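Local coordinates for arginase superfamily protein (Trypanosoma cruzi, PDB 2A0M), which probably hydrolyses a guanidino compound such as agmatine to release urea, using two manganese ions in the manner of the arginase family, at residues P38-C43 with G51-P56; L149-P154 with A192-Y197; V44-R49 with R159-T164. All blocks are in the same frame, centred on the assembly; numbering follows the deposited sequence.

Contact 1: residues P38-C43 with G51-P56; sequences PYDEGC and GAKKGP
In this arginase-type α/β fold, the segment leaving the end of strand 32-37 is held to the 3-10 turn 52-54 that leads into helix 55-63 through Asp40, whose carboxylate meets Gly51 and Lys53. It illustrates how one acidic side chain can tie together two turns close in sequence. Asp40 OD2 accepts three hydrogen bonds. Gly51 N donates to it at 2.8 Å and Lys53 N at 3.1 Å, the latter fairly straight (163°); the two amides approach OD2 from opposite faces of the carboxylate, well out of its plane. The third donor, Lys53 NZ, lies 3.0 Å from Asp40 OD2 and equally far from OD1, making a two-pronged salt bridge that uses the syn lone pair of each oxygen. Bends at chi3 and chi4 curl the lysine chain back over the acid, and its CG rests on Asp40 OD2. A chi1 of 58° turns the Asp40 carboxylate toward the 51-53 turn, where donors on both faces and on the syn side hold its rotation. Although Asp40 occupies the N-cap position of helix 41-45, its carboxylate makes no capping bond there. This buried acid thus has several partners, which probably help to keep it ionised. Pro38 CB packs on the backbone carbonyl Lys53 O at 3.4 Å and makes an apolar contact with Pro56 CG at 4.1 Å. Tyr39 turns the other way, its hydroxyl bonding to Ile89 and Ala91. The side chain of Cys43 is about 6 Å from that of Asn122, which binds manganese in another structure of this protein. A disulfide from Cys43 to Cys250, also seen in another structure, is not formed here, and the Cys43 SG instead packs against Ala52 CB at 4.2 Å.

Contact 2: residues L149-P154 with A192-Y197; sequences LDVRPP and ALHAQY
Leu149 and Val151 pack against His194, Ala195 and Tyr197 in a largely apolar contact between the loop following strand 141-145 and the first turns of helix 192-200, near one edge of the parallel sheet. No hydrogen bond crosses it; the two segments meet by van der Waals packing. Leu149 reaches the helix with one branch: CD1 lies against the backbone, 3.4 Å from Ala195 N, and also meets the CB atoms of His194 and Ala195. Val151 fits between two residues one helical turn apart. Its CG2 approaches His194 CB at 3.6 Å, while its CB stands 4.0 Å from Tyr197 CD1. The Tyr197 ring swings to that position because its CG is anti to the backbone N (chi1 179°), and Arg167 makes a cation-pi contact with it. The His194 ring extends farther along the loop, where Arg152 CA sits over one face, Arg152 CG comes within 4.0 Å of His194 CE1, and Pro153 CD lies 3.9 Å from His194 NE2. Arg152 meets the ring with its aliphatic stem; its guanidinium, 41° from the imidazole plane, bonds through NH1 to Asn46 OD1. Between the two packing residues, Asp150 adopts left-handed backbone angles and points its side chain away from the helix. Leu149 and Asp150 are the last two positions of the Asp-X-His-X-Asp motif of the arginase family: Asp146, His148 and Asp150 bind manganese in another structure of the protein, and the hydrophobic neighbours of Asp150 seat the loop against helix 192-200.

Contact 3: residues V44-R49 with R159-T164; sequences VRNGGR and RVHSGT
Arg45 NH1 donates to Val160 O at 2.9 Å, the shortest bond of this contact, with an N-H...O angle of 163° and the oxygen almost in the guanidinium plane. The extended arginine chain carries the group along 159-160, where Arg159 CD lies over the centre of its face, 3.8 Å from Arg45 CZ. Arg45 NE and Arg159 NE approach to 4.1 Å; the salt bridges of Arg45 NH2 to Glu41 and Glu95 probably offset this like charge. Further on, Asn46 ND2 donates to Ser162 OG at 3.0 Å, while its OD1 accepts from Arg152 NH1. With CG anti to its backbone N (chi1 -167°), Asn46 lays its amide near the His161 ring, the planes 24° apart. His161 ND1 accepts from Gly163 N at 3.0 Å, while NE2 bonds to Pro153 O, which pins the imidazole from both nitrogens. Helix 41-45 closes in a Schellman motif at Gly47, and its last turn lies between helix 94-110, touched by Arg45, and the loop that leads from strand 141-145 into helix 165-170.

In the fold
All three contacts belong to the loops around the arginase-fold sheet, and the example shows how such loops are linked in a chain. Contacts 1 and 3 share helix 41-45, their centres 11 Å apart, and are joined through the backbone, Ser162 N and Gly48 N bonding to Gly42 O and Cys43 O. Contact 3 in turn meets contact 2, 14 Å away centre to centre, where Arg152 N bonds to Gly163 O. Contacts 1 and 2 lie 23 Å apart and do not touch. In sequence, contact 1 closes before contact 2 opens, whereas contact 3 crosses both. Through its touching residues, contact 3 connects the loop after strand 32-37 with the metal-ligand loop after strand 141-145.

Contact 1: residues P38-C43 with G51-P56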
ATOM      1  N   PRO A  38      12.457   5.335   0.498  1.00 17.34           N
ATOM      2  CA  PRO A  38      12.761   6.171   1.664  1.00 18.08           C
ATOM      3  C   PRO A  38      12.764   7.661   1.349  1.00 19.03           C
ATOM      4  O   PRO A  38      13.819   8.308   1.435  1.00 18.88           O
ATOM      5  CB  PRO A  38      14.169   5.700   2.069  1.00 18.28           C
ATOM      6  CG  PRO A  38      14.798   5.286   0.786  1.00 18.03           C
ATOM      7  CD  PRO A  38      13.675   4.692  -0.041  1.00 18.15           C
ATOM      8  N   TYR A  39      11.598   8.198   0.998  1.00 19.84           N
ATOM      9  CA  TYR A  39      11.463   9.615   0.655  1.00 20.86           C
ATOM     10  C   TYR A  39      10.168  10.184   1.278  1.00 21.98           C
ATOM     11  O   TYR A  39       9.114   9.529   1.219  1.00 22.58           O
ATOM     12  CB  TYR A  39      11.446   9.788  -0.878  1.00 21.41           C
ATOM     13  CG  TYR A  39      12.680   9.209  -1.542  1.00 21.60           C
ATOM     14  CD1 TYR A  39      13.848   9.960  -1.655  1.00 23.61           C
ATOM     15  CD2 TYR A  39      12.691   7.910  -2.023  1.00 20.81           C
ATOM     16  CE1 TYR A  39      14.995   9.416  -2.223  1.00 23.22           C
ATOM     17  CE2 TYR A  39      13.829   7.342  -2.580  1.00 22.44           C
ATOM     18  CZ  TYR A  39      14.984   8.115  -2.697  1.00 22.09           C
ATOM     19  OH  TYR A  39      16.120   7.557  -3.227  1.00 24.64           O
ATOM     20  N   ASP A  40      10.242  11.396   1.855  1.00 22.60           N
ATOM     21  CA  ASP A  40       9.074  12.060   2.450  1.00 23.13           C
ATOM     22  C   ASP A  40       8.906  13.525   2.028  1.00 24.16           C
ATOM     23  O   ASP A  40       8.082  14.249   2.587  1.00 23.58           O
ATOM     24  CB  ASP A  40       9.091  11.953   3.989  1.00 23.56           C
ATOM     25  CG  ASP A  40      10.338  12.552   4.626  1.00 23.00           C
ATOM     26  OD1 ASP A  40      11.069  13.343   3.974  1.00 26.56           O
ATOM     27  OD2 ASP A  40      10.612  12.203   5.789  1.00 22.60           O
ATOM     28  N   GLU A  41       9.661  13.941   1.018  1.00 25.63           N
ATOM     29  CA  GLU A  41       9.514  15.300   0.492  1.00 26.77           C
ATOM     30  C   GLU A  41       8.075  15.515  -0.030  1.00 27.01           C
ATOM     31  O   GLU A  41       7.488  16.594   0.119  1.00 26.67           O
ATOM     32  CB  GLU A  41      10.560  15.560  -0.599  1.00 26.70           C
ATOM     33  CG  GLU A  41      10.321  16.858  -1.335  1.00 28.14           C
ATOM     34  CD  GLU A  41      11.444  17.244  -2.269  1.00 29.30           C
ATOM     35  OE1 GLU A  41      12.384  16.436  -2.487  1.00 34.91           O
ATOM     36  OE2 GLU A  41      11.379  18.373  -2.787  1.00 33.23           O
ATOM     37  N   GLY A  42       7.492  14.472  -0.627  1.00 27.98           N
ATOM     38  CA  GLY A  42       6.091  14.545  -1.013  1.00 28.05           C
ATOM     39  C   GLY A  42       5.183  14.898   0.154  1.00 28.58           C
ATOM     40  O   GLY A  42       4.213  15.646  -0.012  1.00 28.43           O
ATOM     41  N   CYS A  43       5.472  14.350   1.340  1.00 28.64           N
ATOM     42  CA  CYS A  43       4.682  14.657   2.549  1.00 29.17           C
ATOM     43  C   CYS A  43       4.803  16.116   2.936  1.00 29.88           C
ATOM     44  O   CYS A  43       3.791  16.780   3.180  1.00 29.77           O
ATOM     45  CB  CYS A  43       5.115  13.817   3.739  1.00 29.02           C
ATOM     46  SG  CYS A  43       5.017  12.038   3.441  1.00 30.08           S
ATOM     47  N   GLY A  51       9.265  12.600   8.207  1.00 20.56           N
ATOM     48  CA  GLY A  51       9.636  11.399   8.951  1.00 19.68           C
ATOM     49  C   GLY A  51       9.410  10.080   8.232  1.00 17.68           C
ATOM     50  O   GLY A  51      10.053   9.065   8.560  1.00 16.77           O
ATOM     51  N   ALA A  52       8.519  10.085   7.241  1.00 17.06           N
ATOM     52  CA  ALA A  52       8.222   8.843   6.509  1.00 17.20           C
ATOM     53  C   ALA A  52       9.405   8.322   5.715  1.00 16.23           C
ATOM     54  O   ALA A  52       9.423   7.156   5.368  1.00 15.23           O
ATOM     55  CB  ALA A  52       7.031   9.004   5.604  1.00 16.70           C
ATOM     56  N   LYS A  53      10.437   9.134   5.487  1.00 16.56           N
ATOM     57  CA  LYS A  53      11.611   8.581   4.832  1.00 17.51           C
ATOM     58  C   LYS A  53      12.336   7.500   5.656  1.00 16.93           C
ATOM     59  O   LYS A  53      13.099   6.719   5.086  1.00 17.54           O
ATOM     60  CB  LYS A  53      12.587   9.669   4.405  1.00 18.38           C
ATOM     61  CG  LYS A  53      13.317  10.309   5.519  1.00 20.35           C
ATOM     62  CD  LYS A  53      14.320  11.280   4.904  1.00 23.12           C
ATOM     63  CE  LYS A  53      14.557  12.486   5.758  1.00 27.56           C
ATOM     64  NZ  LYS A  53      13.351  13.408   5.853  1.00 29.71           N
ATOM     65  N   LYS A  54      12.066   7.461   6.966  1.00 16.47           N
ATOM     66  CA  LYS A  54      12.602   6.443   7.876  1.00 16.93           C
ATOM     67  C   LYS A  54      11.712   5.182   7.951  1.00 16.15           C
ATOM     68  O   LYS A  54      12.065   4.197   8.596  1.00 15.39           O
ATOM     69  CB  LYS A  54      12.773   7.044   9.274  1.00 18.59           C
ATOM     70  CG  LYS A  54      13.682   8.309   9.319  1.00 22.19           C
ATOM     71  CD  LYS A  54      15.152   7.972   9.117  1.00 27.43           C
ATOM     72  CE  LYS A  54      16.040   9.226   9.073  1.00 29.47           C
ATOM     73  NZ  LYS A  54      16.073   9.976  10.364  1.00 33.08           N
ATOM     74  N   GLY A  55      10.589   5.220   7.254  1.00 15.80           N
ATOM     75  CA  GLY A  55       9.608   4.100   7.265  1.00 15.45           C
ATOM     76  C   GLY A  55      10.239   2.787   6.863  1.00 14.83           C
ATOM     77  O   GLY A  55      10.140   1.780   7.583  1.00 13.54           O
ATOM     78  N   PRO A  56      10.896   2.748   5.689  1.00 13.79           N
ATOM     79  CA  PRO A  56      11.525   1.490   5.284  1.00 14.70           C
ATOM     80  C   PRO A  56      12.528   0.887   6.285  1.00 14.36           C
ATOM     81  O   PRO A  56      12.487  -0.298   6.525  1.00 16.09           O
ATOM     82  CB  PRO A  56      12.181   1.831   3.931  1.00 15.31           C
ATOM     83  CG  PRO A  56      11.374   3.017   3.418  1.00 14.58           C
ATOM     84  CD  PRO A  56      10.988   3.799   4.644  1.00 14.33           C
TER

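Contact 2: residues L149-P154 with A192-Y197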
ATOM      1  N   LEU A 149      -8.720  11.300   0.103  1.00 19.47           N
ATOM      2  CA  LEU A 149      -8.953  10.846  -1.285  1.00 19.69           C
ATOM      3  C   LEU A 149      -7.721  10.929  -2.190  1.00 20.45           C
ATOM      4  O   LEU A 149      -7.651  10.231  -3.206  1.00 21.11           O
ATOM      5  CB  LEU A 149     -10.137  11.619  -1.900  1.00 19.76           C
ATOM      6  CG  LEU A 149     -11.490  11.538  -1.162  1.00 20.79           C
ATOM      7  CD1 LEU A 149     -12.556  12.433  -1.847  1.00 21.45           C
ATOM      8  CD2 LEU A 149     -12.028  10.137  -1.041  1.00 20.73           C
ATOM      9  N   ASP A 150      -6.753  11.765  -1.815  1.00 21.19           N
ATOM     10  CA  ASP A 150      -5.479  11.897  -2.535  1.00 21.81           C
ATOM     11  C   ASP A 150      -5.699  12.173  -4.025  1.00 22.48           C
ATOM     12  O   ASP A 150      -5.019  11.619  -4.901  1.00 21.90           O
ATOM     13  CB  ASP A 150      -4.602  10.658  -2.337  1.00 22.21           C
ATOM     14  CG  ASP A 150      -4.413  10.295  -0.874  1.00 23.86           C
ATOM     15  OD1 ASP A 150      -4.077  11.181  -0.042  1.00 23.34           O
ATOM     16  OD2 ASP A 150      -4.589   9.081  -0.572  1.00 27.89           O
ATOM     17  N   VAL A 151      -6.638  13.082  -4.284  1.00 23.48           N
ATOM     18  CA  VAL A 151      -6.825  13.635  -5.624  1.00 24.94           C
ATOM     19  C   VAL A 151      -6.585  15.153  -5.637  1.00 26.56           C
ATOM     20  O   VAL A 151      -7.090  15.854  -6.513  1.00 26.24           O
ATOM     21  CB  VAL A 151      -8.219  13.278  -6.219  1.00 24.36           C
ATOM     22  CG1 VAL A 151      -8.301  11.781  -6.433  1.00 25.72           C
ATOM     23  CG2 VAL A 151      -9.358  13.773  -5.323  1.00 23.21           C
ATOM     24  N   ARG A 152      -5.797  15.659  -4.689  1.00 28.60           N
ATOM     25  CA  ARG A 152      -5.456  17.086  -4.682  1.00 30.89           C
ATOM     26  C   ARG A 152      -4.709  17.490  -5.967  1.00 32.08           C
ATOM     27  O   ARG A 152      -4.021  16.671  -6.590  1.00 31.92           O
ATOM     28  CB  ARG A 152      -4.627  17.438  -3.444  1.00 31.32           C
ATOM     29  CG  ARG A 152      -5.416  17.331  -2.175  1.00 31.96           C
ATOM     30  CD  ARG A 152      -4.601  17.599  -0.906  1.00 33.07           C
ATOM     31  NE  ARG A 152      -5.457  17.471   0.278  1.00 35.23           N
ATOM     32  CZ  ARG A 152      -5.062  17.661   1.540  1.00 36.89           C
ATOM     33  NH1 ARG A 152      -3.805  17.988   1.813  1.00 37.42           N
ATOM     34  NH2 ARG A 152      -5.932  17.530   2.537  1.00 36.34           N
ATOM     35  N   PRO A 153      -4.862  18.761  -6.379  1.00 34.32           N
ATOM     36  CA  PRO A 153      -4.047  19.277  -7.485  1.00 35.65           C
ATOM     37  C   PRO A 153      -2.572  19.444  -7.078  1.00 37.16           C
ATOM     38  O   PRO A 153      -2.260  19.554  -5.884  1.00 37.36           O
ATOM     39  CB  PRO A 153      -4.683  20.641  -7.798  1.00 35.53           C
ATOM     40  CG  PRO A 153      -5.392  21.042  -6.555  1.00 35.16           C
ATOM     41  CD  PRO A 153      -5.795  19.771  -5.842  1.00 34.30           C
ATOM     42  N   PRO A 154      -1.662  19.460  -8.065  1.00 39.19           N
ATOM     43  CA  PRO A 154      -0.248  19.645  -7.732  1.00 40.01           C
ATOM     44  C   PRO A 154       0.028  21.047  -7.167  1.00 41.40           C
ATOM     45  O   PRO A 154      -0.878  21.889  -7.112  1.00 41.43           O
ATOM     46  CB  PRO A 154       0.468  19.441  -9.077  1.00 40.11           C
ATOM     47  CG  PRO A 154      -0.560  19.728 -10.113  1.00 40.06           C
ATOM     48  CD  PRO A 154      -1.880  19.313  -9.515  1.00 39.39           C
ATOM     49  N   ALA A 192     -15.654  18.397  -0.552  1.00 27.87           N
ATOM     50  CA  ALA A 192     -16.730  18.121  -1.513  1.00 27.48           C
ATOM     51  C   ALA A 192     -16.221  18.135  -2.960  1.00 27.14           C
ATOM     52  O   ALA A 192     -16.627  17.296  -3.762  1.00 26.32           O
ATOM     53  CB  ALA A 192     -17.881  19.096  -1.353  1.00 28.39           C
ATOM     54  N   LEU A 193     -15.345  19.087  -3.291  1.00 26.33           N
ATOM     55  CA  LEU A 193     -14.733  19.152  -4.642  1.00 25.87           C
ATOM     56  C   LEU A 193     -13.931  17.916  -4.999  1.00 24.98           C
ATOM     57  O   LEU A 193     -13.916  17.477  -6.145  1.00 24.04           O
ATOM     58  CB  LEU A 193     -13.791  20.359  -4.797  1.00 26.20           C
ATOM     59  CG  LEU A 193     -14.346  21.779  -4.762  1.00 28.14           C
ATOM     60  CD1 LEU A 193     -13.254  22.729  -5.203  1.00 29.04           C
ATOM     61  CD2 LEU A 193     -15.548  21.963  -5.636  1.00 29.00           C
ATOM     62  N   HIS A 194     -13.228  17.357  -4.023  1.00 24.62           N
ATOM     63  CA  HIS A 194     -12.419  16.194  -4.317  1.00 24.16           C
ATOM     64  C   HIS A 194     -13.266  14.915  -4.434  1.00 22.39           C
ATOM     65  O   HIS A 194     -13.000  14.098  -5.315  1.00 22.37           O
ATOM     66  CB  HIS A 194     -11.284  16.096  -3.318  1.00 25.51           C
ATOM     67  CG  HIS A 194     -10.356  17.274  -3.401  1.00 27.02           C
ATOM     68  ND1 HIS A 194      -9.747  17.838  -2.301  1.00 31.43           N
ATOM     69  CD2 HIS A 194      -9.990  18.030  -4.463  1.00 29.36           C
ATOM     70  CE1 HIS A 194      -9.020  18.872  -2.687  1.00 29.22           C
ATOM     71  NE2 HIS A 194      -9.139  19.002  -3.996  1.00 31.47           N
ATOM     72  N   ALA A 195     -14.295  14.779  -3.608  1.00 21.87           N
ATOM     73  CA  ALA A 195     -15.277  13.698  -3.757  1.00 21.22           C
ATOM     74  C   ALA A 195     -15.958  13.781  -5.120  1.00 20.52           C
ATOM     75  O   ALA A 195     -16.157  12.784  -5.794  1.00 20.17           O
ATOM     76  CB  ALA A 195     -16.301  13.750  -2.687  1.00 21.01           C
ATOM     77  N   GLN A 196     -16.295  14.999  -5.500  1.00 20.06           N
ATOM     78  CA  GLN A 196     -16.994  15.263  -6.758  1.00 20.00           C
ATOM     79  C   GLN A 196     -16.126  14.818  -7.931  1.00 19.58           C
ATOM     80  O   GLN A 196     -16.623  14.180  -8.879  1.00 19.30           O
ATOM     81  CB  GLN A 196     -17.329  16.756  -6.840  1.00 19.94           C
ATOM     82  CG  GLN A 196     -17.831  17.238  -8.171  1.00 21.37           C
ATOM     83  CD  GLN A 196     -18.049  18.722  -8.152  1.00 21.48           C
ATOM     84  OE1 GLN A 196     -17.244  19.495  -8.712  1.00 24.97           O
ATOM     85  NE2 GLN A 196     -19.097  19.140  -7.470  1.00 22.30           N
ATOM     86  N   TYR A 197     -14.843  15.158  -7.860  1.00 19.95           N
ATOM     87  CA  TYR A 197     -13.867  14.779  -8.874  1.00 19.95           C
ATOM     88  C   TYR A 197     -13.866  13.253  -9.056  1.00 19.49           C
ATOM     89  O   TYR A 197     -13.994  12.735 -10.171  1.00 17.85           O
ATOM     90  CB  TYR A 197     -12.484  15.326  -8.501  1.00 21.67           C
ATOM     91  CG  TYR A 197     -11.407  14.975  -9.483  1.00 22.88           C
ATOM     92  CD1 TYR A 197     -10.687  13.803  -9.349  1.00 23.76           C
ATOM     93  CD2 TYR A 197     -11.104  15.817 -10.560  1.00 24.19           C
ATOM     94  CE1 TYR A 197      -9.696  13.458 -10.250  1.00 24.63           C
ATOM     95  CE2 TYR A 197     -10.100  15.491 -11.465  1.00 25.54           C
ATOM     96  CZ  TYR A 197      -9.401  14.293 -11.308  1.00 25.70           C
ATOM     97  OH  TYR A 197      -8.415  13.912 -12.186  1.00 27.75           O
TER

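Contact 3: residues V44-R49 with R159-T164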
ATOM      1  N   VAL A  44       6.042  16.595   3.011  1.00 30.53           N
ATOM      2  CA  VAL A  44       6.301  17.980   3.416  1.00 31.30           C
ATOM      3  C   VAL A  44       5.657  18.974   2.423  1.00 31.71           C
ATOM      4  O   VAL A  44       5.150  20.036   2.837  1.00 31.27           O
ATOM      5  CB  VAL A  44       7.820  18.241   3.574  1.00 31.56           C
ATOM      6  CG1 VAL A  44       8.107  19.730   3.786  1.00 32.49           C
ATOM      7  CG2 VAL A  44       8.369  17.442   4.758  1.00 31.77           C
ATOM      8  N   ARG A  45       5.671  18.624   1.133  1.00 32.43           N
ATOM      9  CA  ARG A  45       5.011  19.442   0.085  1.00 33.02           C
ATOM     10  C   ARG A  45       3.492  19.512   0.277  1.00 33.44           C
ATOM     11  O   ARG A  45       2.859  20.502  -0.088  1.00 33.44           O
ATOM     12  CB  ARG A  45       5.286  18.882  -1.304  1.00 33.36           C
ATOM     13  CG  ARG A  45       6.713  18.999  -1.815  1.00 33.87           C
ATOM     14  CD  ARG A  45       6.804  18.431  -3.225  1.00 33.50           C
ATOM     15  NE  ARG A  45       8.167  18.350  -3.756  1.00 34.43           N
ATOM     16  CZ  ARG A  45       8.489  17.764  -4.914  1.00 34.39           C
ATOM     17  NH1 ARG A  45       7.554  17.203  -5.681  1.00 35.87           N
ATOM     18  NH2 ARG A  45       9.754  17.725  -5.322  1.00 35.10           N
ATOM     19  N   ASN A  46       2.922  18.443   0.836  1.00 33.88           N
ATOM     20  CA  ASN A  46       1.488  18.340   1.107  1.00 33.94           C
ATOM     21  C   ASN A  46       1.119  18.880   2.496  1.00 34.10           C
ATOM     22  O   ASN A  46       0.039  18.592   3.014  1.00 34.52           O
ATOM     23  CB  ASN A  46       1.070  16.863   0.983  1.00 34.02           C
ATOM     24  CG  ASN A  46      -0.447  16.662   0.935  1.00 34.89           C
ATOM     25  OD1 ASN A  46      -1.198  17.538   0.497  1.00 36.53           O
ATOM     26  ND2 ASN A  46      -0.900  15.483   1.375  1.00 34.67           N
ATOM     27  N   GLY A  47       2.012  19.674   3.092  1.00 34.38           N
ATOM     28  CA  GLY A  47       1.776  20.273   4.411  1.00 33.93           C
ATOM     29  C   GLY A  47       1.869  19.347   5.619  1.00 33.84           C
ATOM     30  O   GLY A  47       1.400  19.698   6.706  1.00 34.53           O
ATOM     31  N   GLY A  48       2.478  18.173   5.443  1.00 33.02           N
ATOM     32  CA  GLY A  48       2.569  17.158   6.504  1.00 32.38           C
ATOM     33  C   GLY A  48       3.824  17.227   7.366  1.00 31.78           C
ATOM     34  O   GLY A  48       4.651  18.143   7.215  1.00 32.21           O
ATOM     35  N   ARG A  49       3.947  16.261   8.277  1.00 30.35           N
ATOM     36  CA  ARG A  49       5.102  16.156   9.167  1.00 29.14           C
ATOM     37  C   ARG A  49       6.120  15.229   8.542  1.00 27.70           C
ATOM     38  O   ARG A  49       5.779  14.123   8.116  1.00 27.98           O
ATOM     39  CB  ARG A  49       4.691  15.630  10.554  1.00 29.04           C
ATOM     40  CG  ARG A  49       3.599  16.493  11.234  1.00 30.26           C
ATOM     41  CD  ARG A  49       3.365  16.141  12.689  1.00 30.47           C
ATOM     42  NE  ARG A  49       2.687  14.856  12.819  1.00 31.45           N
ATOM     43  CZ  ARG A  49       2.374  14.275  13.974  1.00 32.51           C
ATOM     44  NH1 ARG A  49       2.679  14.831  15.144  1.00 32.67           N
ATOM     45  NH2 ARG A  49       1.762  13.112  13.948  1.00 31.95           N
ATOM     46  N   ARG A 159       4.550  20.685  -9.140  1.00 42.94           N
ATOM     47  CA  ARG A 159       5.115  19.737  -8.174  1.00 41.91           C
ATOM     48  C   ARG A 159       4.038  18.846  -7.541  1.00 40.18           C
ATOM     49  O   ARG A 159       3.101  19.325  -6.890  1.00 39.56           O
ATOM     50  CB  ARG A 159       5.939  20.444  -7.097  1.00 42.17           C
ATOM     51  CG  ARG A 159       7.361  20.794  -7.559  1.00 43.44           C
ATOM     52  CD  ARG A 159       8.281  21.227  -6.418  1.00 43.90           C
ATOM     53  NE  ARG A 159       7.624  22.083  -5.434  1.00 45.63           N
ATOM     54  CZ  ARG A 159       8.222  22.587  -4.359  1.00 45.66           C
ATOM     55  NH1 ARG A 159       9.507  22.336  -4.117  1.00 46.47           N
ATOM     56  NH2 ARG A 159       7.531  23.355  -3.521  1.00 46.73           N
ATOM     57  N   VAL A 160       4.213  17.542  -7.746  1.00 38.60           N
ATOM     58  CA  VAL A 160       3.332  16.524  -7.172  1.00 37.13           C
ATOM     59  C   VAL A 160       3.655  16.380  -5.688  1.00 35.71           C
ATOM     60  O   VAL A 160       4.719  16.818  -5.227  1.00 35.02           O
ATOM     61  CB  VAL A 160       3.462  15.157  -7.904  1.00 37.27           C
ATOM     62  CG1 VAL A 160       3.104  15.305  -9.374  1.00 37.65           C
ATOM     63  CG2 VAL A 160       4.865  14.541  -7.739  1.00 37.53           C
ATOM     64  N   HIS A 161       2.726  15.794  -4.938  1.00 33.59           N
ATOM     65  CA  HIS A 161       2.924  15.588  -3.501  1.00 32.39           C
ATOM     66  C   HIS A 161       2.115  14.386  -2.995  1.00 30.78           C
ATOM     67  O   HIS A 161       1.450  13.702  -3.784  1.00 29.60           O
ATOM     68  CB  HIS A 161       2.605  16.874  -2.721  1.00 32.24           C
ATOM     69  CG  HIS A 161       1.219  17.405  -2.937  1.00 32.82           C
ATOM     70  ND1 HIS A 161       0.117  16.930  -2.254  1.00 33.73           N
ATOM     71  CD2 HIS A 161       0.765  18.417  -3.717  1.00 33.73           C
ATOM     72  CE1 HIS A 161      -0.959  17.600  -2.628  1.00 33.54           C
ATOM     73  NE2 HIS A 161      -0.593  18.513  -3.514  1.00 34.06           N
ATOM     74  N   SER A 162       2.197  14.114  -1.692  1.00 29.42           N
ATOM     75  CA  SER A 162       1.580  12.899  -1.132  1.00 28.45           C
ATOM     76  C   SER A 162       0.047  12.891  -1.277  1.00 27.26           C
ATOM     77  O   SER A 162      -0.579  11.838  -1.135  1.00 27.20           O
ATOM     78  CB  SER A 162       2.013  12.674   0.335  1.00 27.80           C
ATOM     79  OG  SER A 162       1.480  13.645   1.229  1.00 28.41           O
ATOM     80  N   GLY A 163      -0.546  14.052  -1.576  1.00 26.08           N
ATOM     81  CA  GLY A 163      -1.993  14.174  -1.814  1.00 25.02           C
ATOM     82  C   GLY A 163      -2.482  14.174  -3.263  1.00 23.94           C
ATOM     83  O   GLY A 163      -3.679  14.244  -3.494  1.00 22.61           O
ATOM     84  N   THR A 164      -1.577  14.064  -4.229  1.00 23.47           N
ATOM     85  CA  THR A 164      -1.956  14.057  -5.659  1.00 23.74           C
ATOM     86  C   THR A 164      -1.953  12.702  -6.414  1.00 22.88           C
ATOM     87  O   THR A 164      -2.372  12.650  -7.585  1.00 23.33           O
ATOM     88  CB  THR A 164      -1.025  15.006  -6.452  1.00 24.27           C
ATOM     89  OG1 THR A 164       0.307  14.474  -6.469  1.00 26.15           O
ATOM     90  CG2 THR A 164      -0.950  16.371  -5.788  1.00 25.05           C
TER